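PDB 3OV9: nucleoprotein from Rift valley fever virus, which encapsidates the viral genomic RNA, protecting it from nucleases, and assembles into ring-shaped hexamers needed to form the nucleocapsid. Local coordinates for the interface of chains A and B. Residues are numbered along the deposited sequence; one frame, centred on the assembly and turned at random. Chains: chain A/B, Nucleoprotein.

Contact 1: the interface of chains A and B. Residues chain A 18, 21-22, 25; chain B 121-122, 125.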
ATOM      1  N   ARG A  18      -5.133  14.604 -47.882  1.00 16.82           N
ATOM      2  CA  ARG A  18      -5.993  14.945 -46.744  1.00 17.29           C
ATOM      3  C   ARG A  18      -7.300  14.151 -46.743  1.00 17.16           C
ATOM      4  O   ARG A  18      -7.678  13.587 -45.717  1.00 17.00           O
ATOM      5  CB  ARG A  18      -6.272  16.452 -46.701  1.00 17.51           C
ATOM      6  CG  ARG A  18      -7.167  16.899 -45.549  1.00 19.28           C
ATOM      7  CD  ARG A  18      -7.356  18.407 -45.556  1.00 22.12           C
ATOM      8  NE  ARG A  18      -8.473  18.820 -44.708  1.00 24.55           N
ATOM      9  CZ  ARG A  18      -8.913  20.072 -44.594  1.00 25.93           C
ATOM     10  NH1 ARG A  18      -8.338  21.056 -45.276  1.00 26.29           N
ATOM     11  NH2 ARG A  18      -9.938  20.341 -43.794  1.00 26.77           N
ATOM     12  N   ILE A  21      -6.547  10.375 -46.040  1.00 15.14           N
ATOM     13  CA  ILE A  21      -6.109  10.164 -44.659  1.00 15.04           C
ATOM     14  C   ILE A  21      -7.268  10.336 -43.673  1.00 15.18           C
ATOM     15  O   ILE A  21      -7.401   9.552 -42.729  1.00 15.01           O
ATOM     16  CB  ILE A  21      -4.909  11.075 -44.298  1.00 14.99           C
ATOM     17  CG1 ILE A  21      -3.652  10.599 -45.034  1.00 14.94           C
ATOM     18  CG2 ILE A  21      -4.661  11.087 -42.791  1.00 14.96           C
ATOM     19  CD1 ILE A  21      -2.580  11.653 -45.174  1.00 13.29           C
ATOM     20  N   GLU A  22      -8.106  11.346 -43.906  1.00 15.36           N
ATOM     21  CA  GLU A  22      -9.267  11.597 -43.045  1.00 15.52           C
ATOM     22  C   GLU A  22     -10.291  10.458 -43.092  1.00 15.61           C
ATOM     23  O   GLU A  22     -10.948  10.178 -42.082  1.00 15.20           O
ATOM     24  CB  GLU A  22      -9.909  12.953 -43.360  1.00 15.73           C
ATOM     25  CG  GLU A  22      -9.091  14.150 -42.852  1.00 16.69           C
ATOM     26  CD  GLU A  22      -9.711  15.499 -43.174  1.00 19.17           C
ATOM     27  OE1 GLU A  22     -10.779  15.538 -43.820  1.00 20.70           O
ATOM     28  OE2 GLU A  22      -9.122  16.529 -42.777  1.00 19.78           O
ATOM     29  N   VAL A  25      -8.824   7.843 -40.865  1.00 14.37           N
ATOM     30  CA  VAL A  25      -9.045   8.270 -39.483  1.00 14.51           C
ATOM     31  C   VAL A  25     -10.432   7.814 -39.023  1.00 14.53           C
ATOM     32  O   VAL A  25     -10.568   7.209 -37.960  1.00 14.19           O
ATOM     33  CB  VAL A  25      -8.902   9.804 -39.308  1.00 14.51           C
ATOM     34  CG1 VAL A  25      -9.349  10.240 -37.917  1.00 14.88           C
ATOM     35  CG2 VAL A  25      -7.473  10.231 -39.547  1.00 14.48           C
TER
ATOM     36  N   VAL B 121      -1.989  16.970 -41.355  1.00 12.85           N
ATOM     37  CA  VAL B 121      -3.373  16.543 -41.561  1.00 12.94           C
ATOM     38  C   VAL B 121      -3.996  15.994 -40.273  1.00 13.19           C
ATOM     39  O   VAL B 121      -5.172  16.236 -39.996  1.00 13.36           O
ATOM     40  CB  VAL B 121      -3.468  15.489 -42.701  1.00 12.80           C
ATOM     41  CG1 VAL B 121      -4.870  14.858 -42.783  1.00 12.94           C
ATOM     42  CG2 VAL B 121      -3.100  16.118 -44.039  1.00 12.98           C
ATOM     43  N   LEU B 122      -3.193  15.284 -39.486  1.00 13.37           N
ATOM     44  CA  LEU B 122      -3.701  14.503 -38.351  1.00 13.53           C
ATOM     45  C   LEU B 122      -3.749  15.254 -37.018  1.00 13.73           C
ATOM     46  O   LEU B 122      -4.245  14.714 -36.024  1.00 13.79           O
ATOM     47  CB  LEU B 122      -2.890  13.207 -38.194  1.00 13.56           C
ATOM     48  CG  LEU B 122      -3.043  12.162 -39.305  1.00 13.70           C
ATOM     49  CD1 LEU B 122      -1.986  11.072 -39.212  1.00 14.40           C
ATOM     50  CD2 LEU B 122      -4.434  11.560 -39.275  1.00 13.92           C
ATOM     51  N   TRP B 125      -6.328  15.020 -34.149  1.00 15.58           N
ATOM     52  CA  TRP B 125      -6.651  13.650 -33.738  1.00 15.79           C
ATOM     53  C   TRP B 125      -5.511  12.957 -32.982  1.00 15.55           C
ATOM     54  O   TRP B 125      -5.598  11.765 -32.667  1.00 15.64           O
ATOM     55  CB  TRP B 125      -7.078  12.811 -34.946  1.00 15.98           C
ATOM     56  CG  TRP B 125      -8.353  13.283 -35.570  1.00 17.04           C
ATOM     57  CD1 TRP B 125      -9.607  13.196 -35.033  1.00 17.62           C
ATOM     58  CD2 TRP B 125      -8.505  13.917 -36.847  1.00 17.31           C
ATOM     59  NE1 TRP B 125     -10.529  13.734 -35.896  1.00 18.76           N
ATOM     60  CE2 TRP B 125      -9.881  14.185 -37.018  1.00 18.03           C
ATOM     61  CE3 TRP B 125      -7.613  14.283 -37.866  1.00 17.46           C
ATOM     62  CZ2 TRP B 125     -10.390  14.802 -38.165  1.00 18.24           C
ATOM     63  CZ3 TRP B 125      -8.118  14.899 -39.006  1.00 17.93           C
ATOM     64  CH2 TRP B 125      -9.496  15.152 -39.145  1.00 18.16           C
TER
HETATM   65  O   HOH W   1      -6.985  17.845 -41.727  1.00 25.53           O
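A:Val25 packs against one face of the indole of B:Trp125, the side chains crossing at about a right angle, with its CG1 methyl over the five-membered ring, 3.9 Å from that ring's centroid and thus toward the rim of the indole as a whole. This CH-pi contact uses the branch of A:Val25 that stands anti to the backbone N (chi1 171°). The other branch, CG2, turns to the CD2 methyl of B:Leu122, and the two side chains run past each other in opposite directions; at 3.3 Å between A:Val25 CG2 and B:Leu122 CD2 the fit is tight. One turn back on helix 18-28, A:Ile21 presents CG2 to the same B:Leu122 methyl (3.6 Å from CD2), and also to CG1 of B:Val121. The aliphatic start of A:Arg18 flanks the two methyls of B:Val121. Farther along the indole, A:Glu22 CG packs against CH2 of B:Trp125 at 3.9 Å, and the carboxylate, turned 74° from the ring plane, places OE2 at the ring edge. B:Trp125, probably important for dimerization by analogy with related nucleoproteins, is met by chain A at both a face and an edge. Within chain A, NE of A:Arg18 donates to A:Glu22 OE2 in a salt bridge that lies near the guanidinium plane but reaches OE2 from above the carboxylate plane, probably steadying the carboxylate. A water joins the chains, lying 2.7 Å from A:Glu22 OE2 and 3.0 Å from the carbonyl O of B:Val121.

Contact 2: the interface of chains A and B. Residues chain A 2, 4, 7; chain B 39, 43.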
ATOM      1  N   ASP A   2      18.720  -3.529 -53.066  1.00 31.90           N
ATOM      2  CA  ASP A   2      17.813  -3.282 -51.947  1.00 31.20           C
ATOM      3  C   ASP A   2      18.209  -2.009 -51.194  1.00 30.24           C
ATOM      4  O   ASP A   2      18.709  -2.065 -50.066  1.00 30.25           O
ATOM      5  CB  ASP A   2      17.778  -4.488 -50.999  1.00 31.57           C
ATOM      6  CG  ASP A   2      17.157  -5.727 -51.634  1.00 32.28           C
ATOM      7  OD1 ASP A   2      17.139  -6.783 -50.964  1.00 33.60           O
ATOM      8  OD2 ASP A   2      16.689  -5.656 -52.792  1.00 33.47           O
ATOM      9  N   TYR A   4      17.160   0.619 -49.112  1.00 25.44           N
ATOM     10  CA  TYR A   4      16.066   0.950 -48.196  1.00 24.40           C
ATOM     11  C   TYR A   4      15.942   2.445 -47.929  1.00 23.72           C
ATOM     12  O   TYR A   4      14.840   2.946 -47.687  1.00 23.31           O
ATOM     13  CB  TYR A   4      16.201   0.168 -46.886  1.00 24.41           C
ATOM     14  CG  TYR A   4      16.226  -1.327 -47.094  1.00 24.51           C
ATOM     15  CD1 TYR A   4      17.376  -2.068 -46.824  1.00 24.78           C
ATOM     16  CD2 TYR A   4      15.108  -2.002 -47.588  1.00 24.72           C
ATOM     17  CE1 TYR A   4      17.408  -3.446 -47.023  1.00 25.12           C
ATOM     18  CE2 TYR A   4      15.129  -3.379 -47.793  1.00 25.42           C
ATOM     19  CZ  TYR A   4      16.280  -4.092 -47.508  1.00 25.59           C
ATOM     20  OH  TYR A   4      16.306  -5.452 -47.708  1.00 26.22           O
ATOM     21  N   LEU A   7      14.061   3.745 -50.943  1.00 20.35           N
ATOM     22  CA  LEU A   7      12.654   3.361 -50.825  1.00 19.71           C
ATOM     23  C   LEU A   7      11.917   4.265 -49.840  1.00 19.23           C
ATOM     24  O   LEU A   7      10.763   4.627 -50.062  1.00 18.76           O
ATOM     25  CB  LEU A   7      12.522   1.893 -50.412  1.00 19.89           C
ATOM     26  CG  LEU A   7      12.905   0.857 -51.476  1.00 20.17           C
ATOM     27  CD1 LEU A   7      13.324  -0.449 -50.831  1.00 20.77           C
ATOM     28  CD2 LEU A   7      11.773   0.631 -52.482  1.00 20.53           C
TER
ATOM     29  N   ILE B  39      11.647  -1.833 -43.280  1.00 13.99           N
ATOM     30  CA  ILE B  39      11.263  -1.679 -44.688  0.70 14.51           C
ATOM     31  C   ILE B  39      11.353  -3.014 -45.424  1.00 14.54           C
ATOM     32  O   ILE B  39      10.477  -3.354 -46.219  1.00 14.61           O
ATOM     33  CB  ILE B  39      12.122  -0.606 -45.420  0.70 14.40           C
ATOM     34  CG1 ILE B  39      12.135   0.722 -44.650  0.70 15.45           C
ATOM     35  CG2 ILE B  39      11.638  -0.393 -46.866  0.70 14.69           C
ATOM     36  CD1 ILE B  39      10.773   1.253 -44.262  0.70 16.43           C
ATOM     37  N   LYS B  43       8.111  -4.822 -47.287  1.00 16.69           N
ATOM     38  CA  LYS B  43       8.147  -5.275 -48.677  1.00 17.34           C
ATOM     39  C   LYS B  43       7.924  -6.778 -48.790  1.00 17.45           C
ATOM     40  O   LYS B  43       7.241  -7.239 -49.704  1.00 17.36           O
ATOM     41  CB  LYS B  43       9.481  -4.908 -49.325  1.00 17.58           C
ATOM     42  CG  LYS B  43       9.593  -3.461 -49.778  1.00 18.92           C
ATOM     43  CD  LYS B  43      10.999  -3.158 -50.289  1.00 21.45           C
ATOM     44  CE  LYS B  43      11.285  -3.827 -51.629  1.00 22.34           C
ATOM     45  NZ  LYS B  43      12.752  -3.923 -51.906  1.00 24.22           N
TER
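A:Leu7 and B:Lys43 reach toward each other tip to tip, the CD1 methyl of the leucine lying 3.6 Å from CD of the lysine. The lysine thus meets the leucine with its aliphatic stem, and its amino end also lies beside the methyl: the chain bends at the third torsion (chi3 71°), with NZ 3.7 Å from A:Leu7 CD1. Beside this pair, A:Tyr4 and B:Ile39 slide by one another in opposite directions. The tyrosine touches through the CD2 side of its ring, 3.9 Å from the CG2 methyl of B:Ile39, and CB of the isoleucine is equally near. With CG1 beside the backbone N (chi1 -52°), the CG2 methyl stands anti to that N and meets the tyrosine, whereas the CG1-CD1 arm is not among the nearest contacts. Toward the rim, the backbone O of A:Asp2 sits 3.5 Å above the plane of the A:Tyr4 ring, offset from its centre, within chain A. The carboxylate of A:Asp2 lies near the lysine amino group, with OD2 4.4 Å from B:Lys43 NZ; this is too long for a direct bond, but the opposite charges would probably attract at longer range. The patch packs the N-terminal helix 4-13 of one subunit against helix 35-46 of its neighbour, contributing to the homooligomerization in which the N-terminus of this nucleoprotein takes part.

Contact 1 and contact 2 lie about 25 Å apart, measured between the centres of their C-alpha atoms, and share no residue. On chain A they use consecutive helices, 18-28 and 4-13, both within the first 71 residues that are essential for oligomerization. On chain B the surfaces are distant in sequence: helix 112-122 with the following 3-10 turn for contact 1, and helix 35-46 for contact 2. An extended N-terminal arm thus grips its neighbour at two separated places. The pairing is not an exact two-fold, which is consistent with an arm-to-neighbour contact that repeats from subunit to subunit round the hexameric ring.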